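Local coordinates for protein transcarboxylase 5S subunit (PDB 1RQB) that transfers a carboxyl group from the biotin of the 1.3S subunit to pyruvate, forming oxaloacetate at a cobalt-containing active site in a TIM barrel, at residues R15-S20 / L238-E243; G51-I56 / R91-N96; D57-W62 / D284-I289; G130-R135 / A156-Q161; L258-N263 / F303-L308. One frame throughout, in Å; residues are numbered along the deposited sequence.

Contact 1: R15-S20 / L238-E243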
# COMPACT_ATOMS: atom_id res chain seq x y z
N ARG A 15 29.61 3.82 -0.16
CA ARG A 15 29.76 2.37 -0.33
C ARG A 15 29.09 1.96 -1.64
O ARG A 15 28.53 2.80 -2.35
CB ARG A 15 29.13 1.73 0.91
CG ARG A 15 27.88 2.49 1.32
CD ARG A 15 27.56 2.40 2.80
NE ARG A 15 27.01 1.13 3.26
CZ ARG A 15 25.72 0.95 3.51
NH1 ARG A 15 24.86 1.95 3.34
NH2 ARG A 15 25.29 -0.22 3.97
N GLU A 16 29.15 0.69 -1.98
CA GLU A 16 28.53 0.26 -3.24
C GLU A 16 27.78 -1.07 -3.04
O GLU A 16 28.12 -1.87 -2.17
CB GLU A 16 29.58 0.06 -4.31
CG GLU A 16 30.45 1.27 -4.54
CD GLU A 16 31.01 1.31 -5.93
OE1 GLU A 16 30.38 1.96 -6.80
OE2 GLU A 16 32.07 0.69 -6.16
N ILE A 17 26.76 -1.26 -3.85
CA ILE A 17 25.98 -2.51 -3.82
C ILE A 17 25.99 -3.13 -5.21
O ILE A 17 25.72 -2.46 -6.21
CB ILE A 17 24.52 -2.26 -3.42
CG1 ILE A 17 24.45 -1.74 -1.99
CG2 ILE A 17 23.73 -3.55 -3.55
CD1 ILE A 17 23.08 -1.25 -1.59
N GLU A 18 26.33 -4.41 -5.28
CA GLU A 18 26.34 -5.11 -6.57
C GLU A 18 24.89 -5.42 -6.97
O GLU A 18 24.11 -5.90 -6.15
CB GLU A 18 27.13 -6.40 -6.44
CG GLU A 18 27.18 -7.24 -7.69
CD GLU A 18 28.18 -8.38 -7.56
OE1 GLU A 18 29.39 -8.09 -7.56
OE2 GLU A 18 27.74 -9.54 -7.43
N VAL A 19 24.52 -5.12 -8.21
CA VAL A 19 23.15 -5.40 -8.67
C VAL A 19 23.21 -6.22 -9.96
O VAL A 19 24.21 -6.17 -10.68
CB VAL A 19 22.33 -4.10 -8.88
CG1 VAL A 19 22.23 -3.34 -7.56
CG2 VAL A 19 22.98 -3.22 -9.96
N SER A 20 22.15 -6.96 -10.24
CA SER A 20 22.14 -7.83 -11.43
C SER A 20 22.16 -7.01 -12.71
O SER A 20 21.83 -5.82 -12.73
CB SER A 20 20.91 -8.76 -11.40
OG SER A 20 19.70 -8.04 -11.29
N LEU A 238 10.79 -6.60 -3.00
CA LEU A 238 10.75 -7.06 -4.40
C LEU A 238 11.84 -6.35 -5.20
O LEU A 238 12.53 -6.96 -6.01
CB LEU A 238 9.39 -6.76 -5.04
CG LEU A 238 8.35 -7.88 -5.05
CD1 LEU A 238 8.11 -8.40 -3.67
CD2 LEU A 238 7.06 -7.38 -5.68
N MSE A 239 11.99 -5.04 -4.99
CA MSE A 239 13.02 -4.29 -5.72
C MSE A 239 14.40 -4.84 -5.37
O MSE A 239 15.24 -5.03 -6.25
CB MSE A 239 12.96 -2.80 -5.37
CG MSE A 239 14.02 -1.95 -6.09
SE MSE A 239 13.69 -1.79 -8.03
CE MSE A 239 15.01 -3.01 -8.67
N LYS A 240 14.66 -5.08 -4.09
CA LYS A 240 15.95 -5.63 -3.65
C LYS A 240 16.13 -7.05 -4.19
O LYS A 240 17.25 -7.46 -4.52
CB LYS A 240 16.06 -5.63 -2.12
CG LYS A 240 16.30 -4.25 -1.56
CD LYS A 240 17.62 -3.74 -2.10
CE LYS A 240 17.92 -2.32 -1.68
NZ LYS A 240 19.11 -1.83 -2.43
N ALA A 241 15.04 -7.81 -4.29
CA ALA A 241 15.15 -9.18 -4.81
C ALA A 241 15.52 -9.12 -6.29
O ALA A 241 16.28 -9.95 -6.79
CB ALA A 241 13.82 -9.93 -4.62
N ILE A 242 14.99 -8.14 -7.00
CA ILE A 242 15.31 -7.97 -8.43
C ILE A 242 16.78 -7.58 -8.56
O ILE A 242 17.48 -8.06 -9.44
CB ILE A 242 14.37 -6.92 -9.07
CG1 ILE A 242 12.96 -7.52 -9.19
CG2 ILE A 242 14.91 -6.48 -10.45
CD1 ILE A 242 11.88 -6.50 -9.52
N GLU A 243 17.27 -6.72 -7.67
CA GLU A 243 18.69 -6.35 -7.73
C GLU A 243 19.56 -7.58 -7.45
O GLU A 243 20.66 -7.69 -7.98
CB GLU A 243 19.00 -5.22 -6.73
CG GLU A 243 18.29 -3.89 -7.08
CD GLU A 243 18.52 -2.77 -6.05
OE1 GLU A 243 18.74 -3.07 -4.85
OE2 GLU A 243 18.45 -1.58 -6.45
O HOH W 1 23.40 -8.82 -7.39

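Contact 2: G51-I56 / R91-N96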
# COMPACT_ATOMS: atom_id res chain seq x y z
N GLY A 51 -14.74 -13.02 -17.36
CA GLY A 51 -14.68 -11.87 -18.24
C GLY A 51 -13.32 -11.21 -18.39
O GLY A 51 -13.12 -10.42 -19.32
N ALA A 52 -12.37 -11.54 -17.52
CA ALA A 52 -11.04 -10.92 -17.60
C ALA A 52 -10.01 -11.91 -18.15
O ALA A 52 -8.86 -11.53 -18.40
CB ALA A 52 -10.60 -10.45 -16.20
N CYS A 53 -10.40 -13.16 -18.36
CA CYS A 53 -9.45 -14.19 -18.80
C CYS A 53 -8.77 -13.87 -20.13
O CYS A 53 -7.56 -14.07 -20.27
CB CYS A 53 -10.14 -15.55 -18.87
SG CYS A 53 -10.39 -16.29 -17.22
N ALA A 54 -9.51 -13.37 -21.11
CA ALA A 54 -8.89 -13.07 -22.41
C ALA A 54 -7.79 -12.02 -22.23
O ALA A 54 -6.70 -12.16 -22.79
CB ALA A 54 -9.95 -12.56 -23.40
N ASP A 55 -8.05 -10.98 -21.44
CA ASP A 55 -7.04 -9.94 -21.23
C ASP A 55 -5.87 -10.47 -20.40
O ASP A 55 -4.72 -10.14 -20.67
CB ASP A 55 -7.67 -8.72 -20.57
CG ASP A 55 -8.58 -7.97 -21.53
OD1 ASP A 55 -8.15 -7.73 -22.68
OD2 ASP A 55 -9.72 -7.63 -21.14
N ILE A 56 -6.16 -11.29 -19.39
CA ILE A 56 -5.09 -11.85 -18.56
C ILE A 56 -4.16 -12.70 -19.44
O ILE A 56 -2.94 -12.61 -19.35
CB ILE A 56 -5.68 -12.73 -17.42
CG1 ILE A 56 -6.32 -11.81 -16.37
CG2 ILE A 56 -4.60 -13.61 -16.79
CD1 ILE A 56 -7.05 -12.53 -15.23
N ARG A 91 -8.40 -23.28 -18.41
CA ARG A 91 -7.49 -23.82 -19.43
C ARG A 91 -7.97 -23.41 -20.83
O ARG A 91 -7.17 -23.10 -21.71
CB ARG A 91 -7.46 -25.35 -19.34
CG ARG A 91 -6.61 -26.06 -20.39
CD ARG A 91 -5.11 -25.80 -20.26
NE ARG A 91 -4.69 -24.43 -20.57
CZ ARG A 91 -3.48 -23.96 -20.31
NH1 ARG A 91 -2.58 -24.75 -19.72
NH2 ARG A 91 -3.14 -22.73 -20.66
N LYS A 92 -9.28 -23.44 -21.01
CA LYS A 92 -9.91 -23.12 -22.30
C LYS A 92 -9.88 -21.61 -22.59
O LYS A 92 -9.63 -21.20 -23.72
CB LYS A 92 -11.35 -23.63 -22.30
CG LYS A 92 -12.17 -23.23 -23.51
CD LYS A 92 -13.58 -23.81 -23.43
CE LYS A 92 -14.31 -23.41 -22.15
NZ LYS A 92 -14.32 -21.94 -21.90
N LEU A 93 -10.13 -20.79 -21.58
CA LEU A 93 -10.18 -19.33 -21.80
C LEU A 93 -8.79 -18.69 -21.82
O LEU A 93 -8.65 -17.55 -22.25
CB LEU A 93 -11.05 -18.67 -20.73
CG LEU A 93 -12.51 -19.11 -20.75
CD1 LEU A 93 -13.27 -18.44 -19.61
CD2 LEU A 93 -13.14 -18.76 -22.09
N MSE A 94 -7.77 -19.38 -21.33
CA MSE A 94 -6.41 -18.82 -21.35
C MSE A 94 -5.46 -19.87 -21.92
O MSE A 94 -4.53 -20.34 -21.26
CB MSE A 94 -5.99 -18.44 -19.92
CG MSE A 94 -6.97 -17.47 -19.27
SE MSE A 94 -6.38 -16.84 -17.52
CE MSE A 94 -6.68 -18.47 -16.47
N PRO A 95 -5.66 -20.24 -23.20
CA PRO A 95 -4.83 -21.26 -23.87
C PRO A 95 -3.34 -20.97 -24.06
O PRO A 95 -2.55 -21.90 -24.26
CB PRO A 95 -5.55 -21.43 -25.21
CG PRO A 95 -6.00 -20.04 -25.51
CD PRO A 95 -6.56 -19.58 -24.16
N ASN A 96 -2.93 -19.72 -23.98
CA ASN A 96 -1.51 -19.40 -24.20
C ASN A 96 -0.76 -19.15 -22.89
O ASN A 96 0.41 -18.79 -22.92
CB ASN A 96 -1.41 -18.14 -25.06
CG ASN A 96 -2.24 -18.23 -26.32
OD1 ASN A 96 -2.04 -19.12 -27.14
ND2 ASN A 96 -3.19 -17.32 -26.47

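Contact 3: D57-W62 / D284-I289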
# COMPACT_ATOMS: atom_id res chain seq x y z
N ASP A 57 -4.77 -13.49 -20.32
CA ASP A 57 -4.04 -14.40 -21.22
C ASP A 57 -3.13 -13.63 -22.18
O ASP A 57 -2.12 -14.17 -22.63
CB ASP A 57 -5.04 -15.23 -22.05
CG ASP A 57 -4.35 -16.24 -22.96
OD1 ASP A 57 -3.84 -17.27 -22.46
OD2 ASP A 57 -4.30 -15.99 -24.18
N ALA A 58 -3.45 -12.38 -22.50
CA ALA A 58 -2.61 -11.63 -23.46
C ALA A 58 -1.78 -10.55 -22.78
O ALA A 58 -1.12 -9.76 -23.45
CB ALA A 58 -3.50 -10.98 -24.52
N ALA A 59 -1.76 -10.51 -21.45
CA ALA A 59 -1.04 -9.44 -20.75
C ALA A 59 0.48 -9.66 -20.75
O ALA A 59 1.23 -8.69 -20.64
CB ALA A 59 -1.55 -9.32 -19.32
N GLY A 60 0.94 -10.90 -20.86
CA GLY A 60 2.37 -11.16 -20.86
C GLY A 60 2.96 -11.73 -19.57
O GLY A 60 4.17 -11.70 -19.35
N TYR A 61 2.11 -12.29 -18.71
CA TYR A 61 2.56 -12.84 -17.43
C TYR A 61 3.37 -14.13 -17.64
O TYR A 61 3.13 -14.87 -18.59
CB TYR A 61 1.36 -13.19 -16.56
CG TYR A 61 0.52 -12.02 -16.14
CD1 TYR A 61 -0.80 -11.89 -16.58
CD2 TYR A 61 1.02 -11.07 -15.25
CE1 TYR A 61 -1.61 -10.84 -16.12
CE2 TYR A 61 0.22 -10.02 -14.78
CZ TYR A 61 -1.10 -9.92 -15.22
OH TYR A 61 -1.90 -8.92 -14.72
N TRP A 62 4.30 -14.40 -16.73
CA TRP A 62 5.09 -15.64 -16.80
C TRP A 62 4.14 -16.81 -16.50
O TRP A 62 4.19 -17.86 -17.14
CB TRP A 62 6.22 -15.62 -15.77
CG TRP A 62 7.06 -16.86 -15.84
CD1 TRP A 62 7.98 -17.18 -16.81
CD2 TRP A 62 6.96 -18.01 -15.00
NE1 TRP A 62 8.45 -18.46 -16.62
CE2 TRP A 62 7.84 -19.00 -15.52
CE3 TRP A 62 6.21 -18.31 -13.86
CZ2 TRP A 62 7.98 -20.27 -14.93
CZ3 TRP A 62 6.35 -19.58 -13.27
CH2 TRP A 62 7.23 -20.53 -13.81
N ASP A 284 -1.98 -1.74 -21.57
CA ASP A 284 -3.38 -1.60 -21.97
C ASP A 284 -4.19 -2.80 -21.47
O ASP A 284 -5.33 -2.64 -21.02
CB ASP A 284 -3.53 -1.52 -23.48
CG ASP A 284 -4.98 -1.28 -23.90
OD1 ASP A 284 -5.33 -1.56 -25.06
OD2 ASP A 284 -5.77 -0.79 -23.05
N ARG A 285 -3.62 -3.99 -21.54
CA ARG A 285 -4.33 -5.19 -21.06
C ARG A 285 -4.48 -5.08 -19.54
O ARG A 285 -5.54 -5.40 -18.99
CB ARG A 285 -3.57 -6.48 -21.40
CG ARG A 285 -3.51 -6.83 -22.89
CD ARG A 285 -4.89 -7.13 -23.48
NE ARG A 285 -4.74 -7.55 -24.87
CZ ARG A 285 -5.65 -8.24 -25.56
NH1 ARG A 285 -6.80 -8.60 -25.01
NH2 ARG A 285 -5.38 -8.60 -26.81
N LEU A 286 -3.44 -4.63 -18.86
CA LEU A 286 -3.49 -4.49 -17.40
C LEU A 286 -4.60 -3.52 -17.00
O LEU A 286 -5.31 -3.74 -16.02
CB LEU A 286 -2.14 -3.98 -16.86
CG LEU A 286 -0.92 -4.89 -17.06
CD1 LEU A 286 0.30 -4.29 -16.36
CD2 LEU A 286 -1.21 -6.27 -16.48
N HIS A 287 -4.75 -2.44 -17.76
CA HIS A 287 -5.78 -1.44 -17.46
C HIS A 287 -7.17 -2.07 -17.56
O HIS A 287 -8.05 -1.80 -16.75
CB HIS A 287 -5.66 -0.27 -18.44
CG HIS A 287 -6.66 0.81 -18.21
ND1 HIS A 287 -6.55 1.71 -17.17
CD2 HIS A 287 -7.80 1.13 -18.86
CE1 HIS A 287 -7.58 2.54 -17.19
NE2 HIS A 287 -8.35 2.21 -18.21
N LYS A 288 -7.36 -2.93 -18.56
CA LYS A 288 -8.67 -3.59 -18.75
C LYS A 288 -8.94 -4.57 -17.60
O LYS A 288 -10.07 -4.68 -17.13
CB LYS A 288 -8.71 -4.35 -20.08
CG LYS A 288 -8.56 -3.49 -21.31
CD LYS A 288 -8.67 -4.35 -22.57
CE LYS A 288 -8.42 -3.55 -23.83
NZ LYS A 288 -9.28 -2.33 -23.93
N ILE A 289 -7.91 -5.29 -17.18
CA ILE A 289 -8.08 -6.25 -16.08
C ILE A 289 -8.41 -5.48 -14.79
O ILE A 289 -9.29 -5.85 -14.03
CB ILE A 289 -6.79 -7.08 -15.88
CG1 ILE A 289 -6.50 -7.86 -17.17
CG2 ILE A 289 -6.93 -8.03 -14.69
CD1 ILE A 289 -5.05 -8.35 -17.28

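Contact 4: G130-R135 / A156-Q161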
# COMPACT_ATOMS: atom_id res chain seq x y z
N GLY A 130 -5.03 -29.63 -17.38
CA GLY A 130 -4.40 -28.38 -17.78
C GLY A 130 -3.36 -27.66 -16.93
O GLY A 130 -2.77 -26.68 -17.40
N MSE A 131 -3.10 -28.11 -15.71
CA MSE A 131 -2.14 -27.41 -14.85
C MSE A 131 -0.74 -27.47 -15.45
O MSE A 131 -0.30 -28.53 -15.92
CB MSE A 131 -2.17 -28.03 -13.45
CG MSE A 131 -1.43 -27.21 -12.43
SE MSE A 131 -2.12 -25.40 -12.48
CE MSE A 131 -3.96 -25.73 -12.05
N ASP A 132 -0.01 -26.35 -15.42
CA ASP A 132 1.34 -26.28 -16.00
C ASP A 132 2.42 -26.19 -14.92
O ASP A 132 3.42 -26.90 -14.97
CB ASP A 132 1.48 -25.05 -16.92
CG ASP A 132 0.58 -25.11 -18.14
OD1 ASP A 132 0.69 -26.10 -18.91
OD2 ASP A 132 -0.23 -24.18 -18.34
N VAL A 133 2.23 -25.28 -13.97
CA VAL A 133 3.22 -25.07 -12.90
C VAL A 133 2.62 -25.48 -11.56
O VAL A 133 1.52 -25.04 -11.20
CB VAL A 133 3.66 -23.58 -12.83
CG1 VAL A 133 4.67 -23.38 -11.71
CG2 VAL A 133 4.25 -23.13 -14.17
N PHE A 134 3.34 -26.32 -10.83
CA PHE A 134 2.87 -26.77 -9.51
C PHE A 134 3.78 -26.22 -8.42
O PHE A 134 4.94 -26.62 -8.30
CB PHE A 134 2.89 -28.30 -9.41
CG PHE A 134 1.88 -28.99 -10.31
CD1 PHE A 134 2.12 -29.13 -11.67
CD2 PHE A 134 0.73 -29.55 -9.76
CE1 PHE A 134 1.20 -29.84 -12.49
CE2 PHE A 134 -0.18 -30.25 -10.55
CZ PHE A 134 0.06 -30.40 -11.93
N ARG A 135 3.28 -25.29 -7.62
CA ARG A 135 4.09 -24.78 -6.51
C ARG A 135 3.82 -25.69 -5.32
O ARG A 135 2.75 -25.63 -4.70
CB ARG A 135 3.74 -23.32 -6.19
CG ARG A 135 4.47 -22.77 -4.96
CD ARG A 135 4.21 -21.28 -4.78
NE ARG A 135 4.83 -20.49 -5.84
CZ ARG A 135 4.65 -19.19 -6.03
NH1 ARG A 135 3.83 -18.51 -5.23
NH2 ARG A 135 5.30 -18.56 -6.99
N ALA A 156 4.52 -36.22 -14.87
CA ALA A 156 3.50 -35.66 -15.76
C ALA A 156 4.13 -34.71 -16.78
O ALA A 156 3.44 -34.18 -17.66
CB ALA A 156 2.43 -34.94 -14.95
N GLY A 157 5.43 -34.48 -16.66
CA GLY A 157 6.12 -33.59 -17.57
C GLY A 157 5.83 -32.11 -17.34
O GLY A 157 6.03 -31.28 -18.22
N LYS A 158 5.39 -31.77 -16.14
CA LYS A 158 5.06 -30.37 -15.82
C LYS A 158 6.20 -29.71 -15.04
O LYS A 158 7.21 -30.34 -14.74
CB LYS A 158 3.73 -30.30 -15.06
CG LYS A 158 2.59 -30.94 -15.85
CD LYS A 158 2.45 -30.31 -17.24
CE LYS A 158 1.31 -30.97 -18.03
NZ LYS A 158 1.19 -30.44 -19.43
N HIS A 159 6.01 -28.44 -14.71
CA HIS A 159 7.03 -27.64 -14.00
C HIS A 159 6.85 -27.78 -12.49
O HIS A 159 5.81 -27.39 -11.95
CB HIS A 159 6.89 -26.17 -14.41
CG HIS A 159 7.94 -25.27 -13.82
ND1 HIS A 159 8.87 -24.62 -14.60
CD2 HIS A 159 8.19 -24.91 -12.54
CE1 HIS A 159 9.66 -23.89 -13.82
NE2 HIS A 159 9.26 -24.05 -12.57
N ALA A 160 7.86 -28.30 -11.80
CA ALA A 160 7.78 -28.48 -10.35
C ALA A 160 8.52 -27.33 -9.66
O ALA A 160 9.72 -27.15 -9.82
CB ALA A 160 8.39 -29.81 -9.93
N GLN A 161 7.78 -26.54 -8.89
CA GLN A 161 8.38 -25.42 -8.18
C GLN A 161 8.41 -25.74 -6.68
O GLN A 161 7.37 -25.76 -6.02
CB GLN A 161 7.58 -24.14 -8.46
CG GLN A 161 8.17 -22.90 -7.85
CD GLN A 161 7.54 -21.63 -8.43
OE1 GLN A 161 6.60 -21.08 -7.87
NE2 GLN A 161 8.05 -21.20 -9.57
O HOH W 2 2.80 -27.57 -19.44

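Contact 5: L258-N263 / F303-L308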
# COMPACT_ATOMS: atom_id res chain seq x y z
N LEU A 258 -2.87 -4.95 -2.05
CA LEU A 258 -2.50 -4.33 -0.77
C LEU A 258 -3.19 -4.99 0.42
O LEU A 258 -3.99 -5.91 0.27
CB LEU A 258 -2.75 -2.82 -0.79
CG LEU A 258 -1.94 -2.11 -1.88
CD1 LEU A 258 -2.11 -0.60 -1.75
CD2 LEU A 258 -0.47 -2.47 -1.77
N GLY A 259 -2.86 -4.52 1.62
CA GLY A 259 -3.43 -5.12 2.81
C GLY A 259 -2.87 -6.53 2.96
O GLY A 259 -1.70 -6.76 2.67
N PRO A 260 -3.70 -7.50 3.38
CA PRO A 260 -3.29 -8.91 3.56
C PRO A 260 -3.06 -9.58 2.20
O PRO A 260 -2.71 -10.76 2.13
CB PRO A 260 -4.48 -9.54 4.28
CG PRO A 260 -5.31 -8.40 4.76
CD PRO A 260 -5.11 -7.31 3.76
N GLY A 261 -3.30 -8.80 1.15
CA GLY A 261 -3.09 -9.27 -0.20
C GLY A 261 -1.65 -9.09 -0.65
O GLY A 261 -0.72 -9.37 0.11
N HIS A 262 -1.46 -8.56 -1.86
CA HIS A 262 -0.12 -8.46 -2.45
C HIS A 262 0.15 -7.08 -3.04
O HIS A 262 -0.73 -6.22 -3.12
CB HIS A 262 -0.01 -9.52 -3.56
CG HIS A 262 -0.57 -10.85 -3.15
ND1 HIS A 262 -1.92 -11.14 -3.20
CD2 HIS A 262 0.03 -11.95 -2.63
CE1 HIS A 262 -2.13 -12.36 -2.73
NE2 HIS A 262 -0.96 -12.87 -2.38
N ASN A 263 1.41 -6.88 -3.43
CA ASN A 263 1.84 -5.62 -4.07
C ASN A 263 1.20 -5.59 -5.46
O ASN A 263 1.02 -6.64 -6.09
CB ASN A 263 3.37 -5.57 -4.10
CG ASN A 263 3.96 -5.60 -2.70
OD1 ASN A 263 3.74 -4.69 -1.90
ND2 ASN A 263 4.69 -6.67 -2.39
N PHE A 303 -17.08 -9.57 2.90
CA PHE A 303 -16.00 -10.50 3.23
C PHE A 303 -14.64 -9.79 3.34
O PHE A 303 -13.62 -10.45 3.51
CB PHE A 303 -15.88 -11.60 2.16
CG PHE A 303 -17.14 -12.39 1.95
CD1 PHE A 303 -18.03 -12.04 0.94
CD2 PHE A 303 -17.44 -13.47 2.76
CE1 PHE A 303 -19.22 -12.75 0.75
CE2 PHE A 303 -18.62 -14.20 2.59
CZ PHE A 303 -19.51 -13.84 1.59
N GLU A 304 -14.62 -8.46 3.27
CA GLU A 304 -13.35 -7.71 3.32
C GLU A 304 -12.79 -7.60 4.74
O GLU A 304 -13.52 -7.72 5.72
CB GLU A 304 -13.56 -6.29 2.78
CG GLU A 304 -13.96 -6.19 1.32
CD GLU A 304 -12.77 -6.10 0.38
OE1 GLU A 304 -11.66 -5.73 0.84
OE2 GLU A 304 -12.94 -6.38 -0.82
N SER A 305 -11.48 -7.33 4.81
CA SER A 305 -10.76 -7.13 6.08
C SER A 305 -10.68 -5.63 6.35
O SER A 305 -10.86 -4.82 5.44
CB SER A 305 -9.34 -7.70 5.99
OG SER A 305 -9.37 -9.12 6.03
N LYS A 306 -10.34 -5.25 7.58
CA LYS A 306 -10.33 -3.82 7.94
C LYS A 306 -8.93 -3.26 8.23
O LYS A 306 -8.83 -2.13 8.68
CB LYS A 306 -11.23 -3.61 9.16
CG LYS A 306 -12.70 -3.97 8.88
CD LYS A 306 -13.57 -3.87 10.12
CE LYS A 306 -13.18 -4.91 11.16
NZ LYS A 306 -13.43 -6.29 10.66
N THR A 307 -7.86 -4.00 7.97
CA THR A 307 -6.53 -3.43 8.25
C THR A 307 -5.65 -3.48 7.00
O THR A 307 -5.44 -4.54 6.42
CB THR A 307 -5.80 -4.20 9.40
OG1 THR A 307 -6.67 -4.30 10.54
CG2 THR A 307 -4.53 -3.45 9.81
N LEU A 308 -5.13 -2.33 6.58
CA LEU A 308 -4.29 -2.26 5.38
C LEU A 308 -2.83 -2.55 5.70
O LEU A 308 -2.13 -3.19 4.92
CB LEU A 308 -4.38 -0.88 4.72
CG LEU A 308 -5.52 -0.64 3.74
CD1 LEU A 308 -5.32 0.71 3.06
CD2 LEU A 308 -5.55 -1.76 2.69
O HOH W 3 -0.33 -3.05 2.42

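Contact 1: R15-S20 / L238-E243
Ile-17 brings its CD1 methyl to Lys-240, 4.1 Å from NZ, the two side chains crossing at about a right angle. That NZ is already held: Lys-240 NZ reaches Glu-243 OE1 of its own helix at 2.7 Å, on the syn side of the carboxylate, and makes a second salt bridge to Glu-243 of the second subunit. Glu-18 turns away, and its carboxylate pairs with Lys-211. Its backbone O takes a weak bond from a water that also donates to Glu-243 O at 3.0 Å. Val-19 CG1, anti to its own carbonyl carbon (chi1 -61°), lies 3.8 Å from Glu-243 CB, with the two side chains side by side. At Ser-20 polar contacts take over: Ser-20 N donates to Glu-243 O at 2.8 Å, a bent bond of 141°, and Ser-20 OG to Ile-242 O at 2.9 Å, in the carbonyl plane. Strand 15-19 pairs antiparallel with a strand of the second subunit, so the sheet runs on across the dimer interface. The carbonyls ending helix 234-243 thus find donors in the N-terminal segment, while the Lys-240 and Glu-243 pairs of both subunits meet as alternating charges, which would probably hold both residues ionised.

Contact 2: G51-I56 / R91-N96
Met-94, which packs on Cys-53 and Ile-56, offers its backbone carbonyl to the edge of the one guanidinium here, that of Arg-91. Arg-91 NH2 donates to Met-94 O at 2.8 Å, the acceptor lying 14° out of the guanidinium plane. NH2 also bonds Ser-97 O, and NH1 is salt-bridged to Asp-132, so bonds at both nitrogens limit the turning of the group and tie down the chain just as it leaves helix 83-93. The contact itself is apolar. Cys-53 CB sits against two neighbours, Leu-93 CB at 3.7 Å and Met-94 CG at the same distance, while its SG reaches toward the selenium. Met-94, present as selenomethionine, runs out extended at chi2 (-175°), which carries Met-94 SE to 3.8 Å from Ile-56 CG2, the branch anti to the backbone N; the bend at chi3 only turns CE. The Met-94 side chain also touches Leu-32 and Val-64. This is the usual layering of a TIM barrel: helices 53-58 and 83-93, one before and one after strand 63-68, pack as neighbours outside the barrel wall.

Contact 3: D57-W62 / D284-I289
Arg-285 meets Ala-59 with its CB and Ala-58 with CG and the guanidinium end. Arg-285 CB rests 3.9 Å from Ala-59 CA, and Arg-285 CG passes 3.8 Å from Ala-58 O. A bend at chi2 (-64°) sets the course of CD, and farther out NE and CZ run beneath the Ala-58 methyl. That methyl carbon, Ala-58 CB, stands 3.5 Å above the Arg-285 guanidinium plane, over its centre, while NH1 goes on to a salt bridge with Asp-55. An alanine in place of Arg-285 would probably leave Asp-55 without this charged mate and uncover the Ala-58 methyl. Helix 283-296, late in the barrel domain, packs here beside helix 53-58, which leads into strand 63-68, in the helical layer outside the TIM barrel. Deeper in, Ala-59 CB faces Leu-286 CD2 and Ile-289 CD1, each 4.2 Å away. Tyr-61 comes tip to tip with Ile-289, whose CD1 lies at the ring edge. Tyr-61 OH is pressed 3.3 Å from Leu-286 CD2 and makes a weak hydrogen bond to Glu-29.

Contact 4: G130-R135 / A156-Q161
Val-133 to Arg-135 pair with His-159 to Gln-161 as neighbouring parallel strands of the TIM barrel, the two ends of a beta-alpha-beta unit whose crossover helix is 144-155. Three backbone bonds fix the register: His-159 N to Asp-132 O, Phe-134 N to His-159 O at 2.9 Å, and Gln-161 N to Phe-134 O. Apolar contacts cover both faces. Val-133 CG1 lies 3.9 Å from His-159 CD2, side chains pointing the same way. On the other face the Phe-134 ring takes Lys-158 CB at its edge, 3.6 Å from CE1, and Met-131 CG over one face, offset toward the rim. Among charged groups, Lys-158 NZ and Asp-132 OD1 stay 4.4 Å apart, joined by a water; Asp-132 OD2 accepts from Leu-99 N. Arg-135 lies beside the cobalt ligand His-226 and is salt-bridged through NH1 to Asp-250. A leucine in place of Arg-135 would probably leave both Asp-250 and Gln-161 OE1 without these donors, though Gln-161 NE2 would keep its bond to Ser-191. As built, Gln-161 OE1 is gripped side-on, by Arg-135 NE at 2.8 Å and by Arg-135 NH2 at 3.0 Å, the guanidinium and amide planes only 23° apart.

Contact 5: L258-N263 / F303-L308
Leu-308 lays its CD2 methyl against Gly-259, while the next residue of the turn, Pro-260, brings its ring atoms CD and CG to Thr-307 and Ser-305. Leu-308 CB points to the side, but the end of the side chain swings nearer, CG standing anti to the carbonyl carbon (chi1 -86°), and Leu-308 CD2 comes within 4.0 Å of Gly-259 CA. Pro-260 CD lies 3.9 Å from Thr-307 O, and Pro-260 CG 4.3 Å from Ser-305 CB. Between these side chains the backbones nearly meet. Gly-259 CA directs a C-H at Leu-308 O, 3.1 Å away and fairly straight at 161°. A water finishes the link, accepting from Gly-259 N at 3.0 Å and donating to Leu-308 O. Gly-259 is the second residue of a type II' turn from Leu-258 to Gly-261, and a side chain there would run into Pro-260 CD. The turn borders the metal site: Pro-260 O accepts from the cobalt ligand His-228, and His-262 bonds to Asp-34, another ligand. Segment 258-263 links strand 248-251 to helix 265-271; the partner segment follows helix 283-296 on its way to helix 313-316, with Leu-308 packing on Leu-308 of the second subunit.

Contacts 1, 2 and 4 are buried, contact 3 is partly so, and contact 5 lies at the surface. Contact 4 belongs to the barrel wall and relies on backbone ladder bonds; contacts 2 and 3 belong to the helical layer, share helix 53-58 and rely on apolar side chains. Charged pairs from helix 53-58 and from Arg-91 tie contact 2 to contacts 3 and 4, and Asn-96 probably adds a hydrogen bond to Asp-57. Trp-62 connects contact 3 to Val-133 and His-159. Contacts 1 and 5 both reach the second subunit, the former with charges and a shared sheet, the latter mostly by packing; Leu-238 and Asn-263 bring them together.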